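Local coordinates for Glyoxalase/bleomycin resistance protein/dioxygenase (PDB 4MYM) that is of unknown specific function but belongs to the glyoxalase, bleomycin-resistance protein and dioxygenase superfamily, whose members bind or transform small molecules, at residues Val99-Glu104 with Cys145-Glu150; Ile123-Pro128 with Arg137-Pro142. One frame throughout, in Å; residues are numbered along the deposited sequence.

Interaction 1: residues Val99-Glu104 with Cys145-Glu150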
ATOM      1  N   VAL A  99       7.665   3.814  -2.120  1.00 16.13           N
ATOM      2  CA  VAL A  99       6.767   3.166  -1.169  1.00 16.29           C
ATOM      3  C   VAL A  99       7.201   1.710  -1.018  1.00 16.10           C
ATOM      4  O   VAL A  99       7.804   1.153  -1.947  1.00 16.37           O
ATOM      5  CB  VAL A  99       5.301   3.235  -1.658  1.00 15.98           C
ATOM      6  CG1 VAL A  99       5.127   2.534  -3.010  1.00 15.85           C
ATOM      7  CG2 VAL A  99       4.356   2.675  -0.595  1.00 15.50           C
HETATM    8  N   MSE A 100       6.912   1.107   0.130  1.00 16.90           N
HETATM    9  CA  MSE A 100       7.294  -0.286   0.383  1.00 17.05           C
HETATM   10  C   MSE A 100       6.081  -1.142   0.632  1.00 16.68           C
HETATM   11  O   MSE A 100       5.227  -0.797   1.443  1.00 15.32           O
HETATM   12  CB  MSE A 100       8.257  -0.389   1.566  1.00 19.24           C
HETATM   13  CG  MSE A 100       8.831  -1.807   1.689  1.00 21.75           C
HETATM   14 SE   MSE A 100      10.070  -1.859   3.222  1.00 31.39          SE
HETATM   15  CE  MSE A 100       8.791  -2.263   4.667  1.00 26.84           C
ATOM     16  N   VAL A 101       6.013  -2.265  -0.076  1.00 15.70           N
ATOM     17  CA  VAL A 101       4.957  -3.256   0.109  1.00 16.14           C
ATOM     18  C   VAL A 101       5.585  -4.435   0.853  1.00 15.92           C
ATOM     19  O   VAL A 101       6.534  -5.028   0.340  1.00 14.93           O
ATOM     20  CB  VAL A 101       4.386  -3.666  -1.264  1.00 16.71           C
ATOM     21  CG1 VAL A 101       3.275  -4.682  -1.111  1.00 17.65           C
ATOM     22  CG2 VAL A 101       3.868  -2.426  -1.992  1.00 17.50           C
ATOM     23  N   ALA A 102       5.074  -4.778   2.048  1.00 15.53           N
ATOM     24  CA  ALA A 102       5.692  -5.822   2.871  1.00 16.13           C
ATOM     25  C   ALA A 102       4.800  -7.054   3.052  1.00 17.28           C
ATOM     26  O   ALA A 102       3.574  -6.954   3.225  1.00 16.08           O
ATOM     27  CB  ALA A 102       6.115  -5.271   4.218  1.00 15.90           C
ATOM     28  N   VAL A 103       5.461  -8.207   3.010  1.00 17.55           N
ATOM     29  CA  VAL A 103       4.842  -9.507   3.063  1.00 17.60           C
ATOM     30  C   VAL A 103       5.496 -10.273   4.208  1.00 18.39           C
ATOM     31  O   VAL A 103       6.664 -10.619   4.125  1.00 17.75           O
ATOM     32  CB  VAL A 103       5.076 -10.247   1.731  1.00 17.31           C
ATOM     33  CG1 VAL A 103       4.533 -11.662   1.782  1.00 17.86           C
ATOM     34  CG2 VAL A 103       4.493  -9.464   0.564  1.00 17.17           C
ATOM     35  N   GLU A 104       4.761 -10.525   5.288  1.00 18.91           N
ATOM     36  CA  GLU A 104       5.346 -11.208   6.411  1.00 19.92           C
ATOM     37  C   GLU A 104       5.258 -12.707   6.136  1.00 20.62           C
ATOM     38  O   GLU A 104       4.189 -13.202   5.831  1.00 19.39           O
ATOM     39  CB  GLU A 104       4.622 -10.905   7.716  1.00 21.17           C
ATOM     40  CG  GLU A 104       5.277 -11.634   8.886  1.00 22.82           C
ATOM     41  CD  GLU A 104       4.708 -11.284  10.245  1.00 24.39           C
ATOM     42  OE1 GLU A 104       3.877 -10.347  10.354  1.00 23.12           O
ATOM     43  OE2 GLU A 104       5.103 -11.972  11.212  1.00 24.69           O
ATOM     44  N   CYS A 145       6.584  -0.045 -10.528  1.00 22.97           N
ATOM     45  CA  CYS A 145       5.817   1.173 -10.258  1.00 23.46           C
ATOM     46  C   CYS A 145       6.448   2.047  -9.177  1.00 23.62           C
ATOM     47  O   CYS A 145       5.738   2.723  -8.408  1.00 23.84           O
ATOM     48  CB  CYS A 145       4.380   0.796  -9.875  1.00 24.36           C
ATOM     49  SG  CYS A 145       3.464   0.019 -11.218  1.00 25.10           S
ATOM     50  N   GLY A 146       7.781   2.050  -9.121  1.00 20.97           N
ATOM     51  CA  GLY A 146       8.504   2.831  -8.130  1.00 20.20           C
ATOM     52  C   GLY A 146       8.537   2.221  -6.747  1.00 18.67           C
ATOM     53  O   GLY A 146       9.246   2.699  -5.878  1.00 18.39           O
ATOM     54  N   GLU A 147       7.748   1.181  -6.515  1.00 18.25           N
ATOM     55  CA  GLU A 147       7.721   0.567  -5.207  1.00 17.10           C
ATOM     56  C   GLU A 147       8.874  -0.424  -5.080  1.00 16.45           C
ATOM     57  O   GLU A 147       9.435  -0.889  -6.089  1.00 16.06           O
ATOM     58  CB  GLU A 147       6.390  -0.159  -4.965  1.00 17.73           C
ATOM     59  CG  GLU A 147       6.311  -1.598  -5.458  1.00 18.55           C
ATOM     60  CD  GLU A 147       6.142  -1.747  -6.962  1.00 18.85           C
ATOM     61  OE1 GLU A 147       6.326  -0.771  -7.727  1.00 19.60           O
ATOM     62  OE2 GLU A 147       5.806  -2.873  -7.386  1.00 20.64           O
ATOM     63  N   PHE A 148       9.194  -0.751  -3.837  1.00 15.72           N
ATOM     64  CA  PHE A 148       9.911  -1.989  -3.555  1.00 15.47           C
ATOM     65  C   PHE A 148       9.112  -2.868  -2.618  1.00 15.63           C
ATOM     66  O   PHE A 148       8.238  -2.392  -1.884  1.00 15.63           O
ATOM     67  CB  PHE A 148      11.334  -1.754  -3.027  1.00 15.09           C
ATOM     68  CG  PHE A 148      11.436  -1.097  -1.676  1.00 15.26           C
ATOM     69  CD1 PHE A 148      11.083   0.240  -1.482  1.00 15.96           C
ATOM     70  CD2 PHE A 148      11.990  -1.786  -0.606  1.00 15.89           C
ATOM     71  CE1 PHE A 148      11.239   0.845  -0.241  1.00 16.22           C
ATOM     72  CE2 PHE A 148      12.134  -1.192   0.632  1.00 15.69           C
ATOM     73  CZ  PHE A 148      11.777   0.128   0.816  1.00 15.99           C
ATOM     74  N   TRP A 149       9.443  -4.149  -2.669  1.00 15.15           N
ATOM     75  CA  TRP A 149       8.825  -5.198  -1.863  1.00 15.64           C
ATOM     76  C   TRP A 149       9.803  -5.730  -0.833  1.00 16.07           C
ATOM     77  O   TRP A 149      11.013  -5.841  -1.096  1.00 16.25           O
ATOM     78  CB  TRP A 149       8.390  -6.347  -2.766  1.00 15.50           C
ATOM     79  CG  TRP A 149       7.246  -6.008  -3.695  1.00 16.01           C
ATOM     80  CD1 TRP A 149       7.279  -5.178  -4.781  1.00 15.97           C
ATOM     81  CD2 TRP A 149       5.910  -6.518  -3.625  1.00 16.19           C
ATOM     82  NE1 TRP A 149       6.041  -5.129  -5.385  1.00 16.28           N
ATOM     83  CE2 TRP A 149       5.182  -5.940  -4.693  1.00 16.84           C
ATOM     84  CE3 TRP A 149       5.254  -7.403  -2.759  1.00 16.05           C
ATOM     85  CZ2 TRP A 149       3.822  -6.224  -4.918  1.00 16.88           C
ATOM     86  CZ3 TRP A 149       3.921  -7.676  -2.974  1.00 16.14           C
ATOM     87  CH2 TRP A 149       3.215  -7.088  -4.046  1.00 16.33           C
ATOM     88  N   GLU A 150       9.273  -6.031   0.345  1.00 15.92           N
ATOM     89  CA  GLU A 150      10.006  -6.656   1.412  1.00 15.65           C
ATOM     90  C   GLU A 150       9.264  -7.941   1.779  1.00 16.33           C
ATOM     91  O   GLU A 150       8.049  -7.927   1.954  1.00 15.62           O
ATOM     92  CB  GLU A 150      10.066  -5.750   2.623  1.00 16.13           C
ATOM     93  CG  GLU A 150      10.764  -6.376   3.835  1.00 16.37           C
ATOM     94  CD  GLU A 150      10.503  -5.643   5.120  1.00 17.36           C
ATOM     95  OE1 GLU A 150       9.316  -5.477   5.489  1.00 18.57           O
ATOM     96  OE2 GLU A 150      11.469  -5.256   5.798  1.00 18.44           O
TER
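Val-101 and Trp-149 are paired where the first and last strands of a beta-alpha-beta-beta-beta module, the repeating unit of the glyoxalase fold, run parallel. Their side chains lie alongside: CG1 of Val-101, anti to the backbone N (chi1 -179°), sits 3.7 Å from the centroid of the six-membered ring of Trp-149, over its face, while Val-103 CG2 comes to the ring edge. In the middle of the ladder, Val-101 N donates to Phe-148 O and Val-101 O accepts from Glu-150 N, each at 2.9 Å. The other sheet face carries Met-100 (selenomethionine), whose CG lies over the Phe-148 ring, 3.7 Å from its centroid, with SE placed obliquely beside it in a Met-aromatic contact. Buried Glu-150 packs there too, its OE1 bonding a buffer molecule, probably from the crystallisation liquor, that may mark a pocket.

The backbone bonds run from Val-99 O to Val-103 N, and only past them does the contact give out: the backbone N of partly exposed Glu-104 turns to Thr-32 OG1 of the second subunit. Within the packed part, the bend at chi3 of Met-100 (87°) carries its methyl CE to within 3.4 Å of Glu-150 OE1.

Interaction 2: residues Ile123-Pro128 with Arg137-Pro142; sequences IEFYSP and RCIYFP
Tyr-126, Phe-125 and Phe-141 have the largest shares of the surface buried between the connecting loop 123-128 and the strand 137-142, and each does different work. Tyr-126 supplies the one direct hydrogen bond of the pair: its N gives to Tyr-140 O at 2.9 Å, with the donor tilted 30° from the carbonyl plane. The Tyr-126 ring then lies obliquely against the strand end, CE2 being 3.5 Å from Pro-142 CD and OH 3.3 Å from Pro-142 CB.

Phe-125 and Phe-141 form an offset edge-to-face pair, the edge of Phe-141 turned to the face of Phe-125, with ring planes at 71° and centroids 5.4 Å apart. Ile-139 CD1 meets Phe-125 CE2 at 3.6 Å. Phe-141 is covered in turn by Ile-123, whose CG2 rests over one face of its ring, 3.8 Å from the centroid.

Elsewhere the two backbones are joined through water, one molecule linking Ser-127 O to Tyr-140 N and another donating to both Pro-128 O and Cys-138 O.

Leaving helix 108-120, the loop thus folds over strand 136-142 before entering strand 130-132: Leu-118 of that helix backs Ile-123 and Phe-125, Trp-149 of strand 147-154 stacks on Phe-141, and Pro-88 of the second subunit packs on Tyr-126.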
ATOM      1  N   ILE A 123      13.080 -12.118 -10.572  1.00 23.64           N
ATOM      2  CA  ILE A 123      13.067 -11.042  -9.587  1.00 22.82           C
ATOM      3  C   ILE A 123      14.513 -10.721  -9.228  1.00 23.34           C
ATOM      4  O   ILE A 123      15.320 -11.628  -9.015  1.00 22.79           O
ATOM      5  CB  ILE A 123      12.283 -11.421  -8.313  1.00 21.93           C
ATOM      6  CG1 ILE A 123      10.791 -11.587  -8.621  1.00 22.75           C
ATOM      7  CG2 ILE A 123      12.466 -10.383  -7.215  1.00 22.38           C
ATOM      8  CD1 ILE A 123      10.072 -10.316  -9.044  1.00 22.68           C
ATOM      9  N   GLU A 124      14.827  -9.430  -9.184  1.00 24.15           N
ATOM     10  CA  GLU A 124      16.177  -8.949  -8.881  1.00 24.94           C
ATOM     11  C   GLU A 124      16.180  -8.346  -7.505  1.00 24.56           C
ATOM     12  O   GLU A 124      15.448  -7.398  -7.239  1.00 26.25           O
ATOM     13  CB  GLU A 124      16.604  -7.890  -9.898  1.00 26.15           C
ATOM     14  CG  GLU A 124      16.596  -8.400 -11.323  1.00 28.70           C
ATOM     15  CD  GLU A 124      17.120  -7.385 -12.325  1.00 32.43           C
ATOM     16  OE1 GLU A 124      17.553  -6.293 -11.907  1.00 35.81           O
ATOM     17  OE2 GLU A 124      17.126  -7.700 -13.536  1.00 35.79           O
ATOM     18  N   PHE A 125      17.015  -8.878  -6.626  1.00 22.03           N
ATOM     19  CA  PHE A 125      17.023  -8.455  -5.248  1.00 20.64           C
ATOM     20  C   PHE A 125      18.152  -7.482  -4.978  1.00 21.33           C
ATOM     21  O   PHE A 125      19.218  -7.570  -5.595  1.00 21.00           O
ATOM     22  CB  PHE A 125      17.176  -9.675  -4.351  1.00 20.52           C
ATOM     23  CG  PHE A 125      15.959 -10.533  -4.306  1.00 19.69           C
ATOM     24  CD1 PHE A 125      15.776 -11.561  -5.217  1.00 19.23           C
ATOM     25  CD2 PHE A 125      14.976 -10.294  -3.351  1.00 20.26           C
ATOM     26  CE1 PHE A 125      14.630 -12.340  -5.180  1.00 19.33           C
ATOM     27  CE2 PHE A 125      13.841 -11.080  -3.301  1.00 19.31           C
ATOM     28  CZ  PHE A 125      13.668 -12.100  -4.211  1.00 19.67           C
ATOM     29  N   TYR A 126      17.934  -6.569  -4.037  1.00 19.98           N
ATOM     30  CA  TYR A 126      19.001  -5.650  -3.645  1.00 19.74           C
ATOM     31  C   TYR A 126      20.160  -6.335  -2.923  1.00 20.83           C
ATOM     32  O   TYR A 126      21.282  -5.845  -2.964  1.00 20.60           O
ATOM     33  CB  TYR A 126      18.449  -4.542  -2.775  1.00 19.06           C
ATOM     34  CG  TYR A 126      17.536  -3.612  -3.533  1.00 18.48           C
ATOM     35  CD1 TYR A 126      18.061  -2.618  -4.363  1.00 19.33           C
ATOM     36  CD2 TYR A 126      16.158  -3.722  -3.434  1.00 18.65           C
ATOM     37  CE1 TYR A 126      17.239  -1.754  -5.061  1.00 18.67           C
ATOM     38  CE2 TYR A 126      15.321  -2.855  -4.119  1.00 18.45           C
ATOM     39  CZ  TYR A 126      15.874  -1.862  -4.925  1.00 19.12           C
ATOM     40  OH  TYR A 126      15.067  -0.993  -5.621  1.00 19.82           O
ATOM     41  N   SER A 127      19.869  -7.440  -2.235  1.00 21.08           N
ATOM     42  CA  SER A 127      20.877  -8.231  -1.525  1.00 22.71           C
ATOM     43  C   SER A 127      20.309  -9.616  -1.324  1.00 22.41           C
ATOM     44  O   SER A 127      19.075  -9.776  -1.330  1.00 21.62           O
ATOM     45  CB  SER A 127      21.172  -7.684  -0.126  1.00 24.05           C
ATOM     46  OG  SER A 127      21.393  -6.296  -0.133  1.00 28.74           O
ATOM     47  N   PRO A 128      21.189 -10.621  -1.122  1.00 21.71           N
ATOM     48  CA  PRO A 128      20.655 -11.915  -0.693  1.00 21.53           C
ATOM     49  C   PRO A 128      20.047 -11.817   0.688  1.00 20.31           C
ATOM     50  O   PRO A 128      20.266 -10.828   1.395  1.00 18.51           O
ATOM     51  CB  PRO A 128      21.906 -12.824  -0.639  1.00 21.67           C
ATOM     52  CG  PRO A 128      22.896 -12.157  -1.532  1.00 22.11           C
ATOM     53  CD  PRO A 128      22.644 -10.680  -1.350  1.00 22.02           C
ATOM     54  N   ARG A 137      14.693 -11.417   9.361  1.00 20.02           N
ATOM     55  CA  ARG A 137      15.407 -11.842   8.191  1.00 19.85           C
ATOM     56  C   ARG A 137      14.587 -11.367   6.992  1.00 19.82           C
ATOM     57  O   ARG A 137      13.396 -11.691   6.888  1.00 19.11           O
ATOM     58  CB  ARG A 137      15.584 -13.364   8.187  1.00 20.75           C
ATOM     59  CG  ARG A 137      16.309 -13.908   6.973  1.00 20.99           C
ATOM     60  CD  ARG A 137      16.813 -15.327   7.216  1.00 21.35           C
ATOM     61  NE  ARG A 137      17.746 -15.783   6.197  1.00 21.27           N
ATOM     62  CZ  ARG A 137      19.067 -15.578   6.211  1.00 22.34           C
ATOM     63  NH1 ARG A 137      19.647 -14.893   7.181  1.00 22.70           N
ATOM     64  NH2 ARG A 137      19.821 -16.066   5.226  1.00 22.19           N
ATOM     65  N   CYS A 138      15.218 -10.574   6.122  1.00 18.98           N
ATOM     66  CA  CYS A 138      14.520  -9.853   5.051  1.00 19.17           C
ATOM     67  C   CYS A 138      15.157  -9.973   3.694  1.00 18.94           C
ATOM     68  O   CYS A 138      16.381 -10.158   3.569  1.00 18.64           O
ATOM     69  CB  CYS A 138      14.447  -8.359   5.371  1.00 19.38           C
ATOM     70  SG  CYS A 138      13.810  -7.993   7.000  1.00 19.73           S
ATOM     71  N   ILE A 139      14.314  -9.838   2.671  1.00 18.38           N
ATOM     72  CA  ILE A 139      14.770  -9.650   1.307  1.00 17.77           C
ATOM     73  C   ILE A 139      13.981  -8.493   0.687  1.00 17.36           C
ATOM     74  O   ILE A 139      12.811  -8.264   1.028  1.00 16.46           O
ATOM     75  CB  ILE A 139      14.641 -10.927   0.456  1.00 17.41           C
ATOM     76  CG1 ILE A 139      13.215 -11.495   0.513  1.00 17.02           C
ATOM     77  CG2 ILE A 139      15.666 -11.959   0.946  1.00 18.13           C
ATOM     78  CD1 ILE A 139      13.035 -12.797  -0.239  1.00 16.93           C
ATOM     79  N   TYR A 140      14.645  -7.754  -0.194  1.00 16.00           N
ATOM     80  CA  TYR A 140      14.058  -6.563  -0.832  1.00 15.47           C
ATOM     81  C   TYR A 140      14.235  -6.627  -2.356  1.00 15.93           C
ATOM     82  O   TYR A 140      15.287  -7.057  -2.834  1.00 14.94           O
ATOM     83  CB  TYR A 140      14.725  -5.312  -0.268  1.00 15.71           C
ATOM     84  CG  TYR A 140      14.555  -5.151   1.217  1.00 15.92           C
ATOM     85  CD1 TYR A 140      13.408  -4.577   1.742  1.00 15.98           C
ATOM     86  CD2 TYR A 140      15.540  -5.573   2.104  1.00 16.23           C
ATOM     87  CE1 TYR A 140      13.245  -4.427   3.105  1.00 16.50           C
ATOM     88  CE2 TYR A 140      15.390  -5.424   3.464  1.00 16.51           C
ATOM     89  CZ  TYR A 140      14.237  -4.867   3.960  1.00 17.03           C
ATOM     90  OH  TYR A 140      14.080  -4.741   5.303  1.00 17.94           O
ATOM     91  N   PHE A 141      13.202  -6.241  -3.113  1.00 14.77           N
ATOM     92  CA  PHE A 141      13.259  -6.154  -4.559  1.00 15.74           C
ATOM     93  C   PHE A 141      12.390  -5.015  -5.096  1.00 16.54           C
ATOM     94  O   PHE A 141      11.320  -4.744  -4.538  1.00 16.59           O
ATOM     95  CB  PHE A 141      12.905  -7.486  -5.259  1.00 15.41           C
ATOM     96  CG  PHE A 141      11.510  -8.007  -4.986  1.00 15.90           C
ATOM     97  CD1 PHE A 141      10.476  -7.776  -5.889  1.00 16.21           C
ATOM     98  CD2 PHE A 141      11.252  -8.790  -3.873  1.00 15.90           C
ATOM     99  CE1 PHE A 141       9.210  -8.290  -5.669  1.00 16.70           C
ATOM    100  CE2 PHE A 141       9.985  -9.312  -3.648  1.00 16.23           C
ATOM    101  CZ  PHE A 141       8.966  -9.062  -4.545  1.00 16.30           C
ATOM    102  N   PRO A 142      12.861  -4.333  -6.161  1.00 17.79           N
ATOM    103  CA  PRO A 142      12.060  -3.311  -6.825  1.00 17.51           C
ATOM    104  C   PRO A 142      10.945  -3.902  -7.685  1.00 17.75           C
ATOM    105  O   PRO A 142      11.096  -4.982  -8.264  1.00 17.53           O
ATOM    106  CB  PRO A 142      13.077  -2.609  -7.731  1.00 18.05           C
ATOM    107  CG  PRO A 142      14.030  -3.691  -8.108  1.00 17.57           C
ATOM    108  CD  PRO A 142      14.112  -4.604  -6.911  1.00 18.15           C
TER
HETATM  109  O   HOH W   1      12.742  -7.180  -9.257  1.00 22.71           O
HETATM  110  O   HOH W   2      17.448  -7.954  -0.199  1.00 16.96           O
HETATM  111  O   HOH W   3      18.419  -8.919   2.403  1.00 21.07           O

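Both interactions use the same four-stranded sheet, in which strands 147-154 and 136-142 are antiparallel neighbours, yet they illustrate how chemistry follows position. Interaction 1 is buried near the centre of the chain and relies on a regular parallel ladder; its outer strand, 99-104, continues the sheet antiparallel into the second subunit. Interaction 2 lies farther out, partly exposed, where an irregular loop is held by aromatic packing and bridging waters with a single direct backbone bond. The two meet through Trp-149 N and Phe-141 O, 2.7 Å apart and probably hydrogen-bonded, and, more weakly, through Glu-150 OE2 and Tyr-140 OH, whose side chains also both approach the bound buffer molecule.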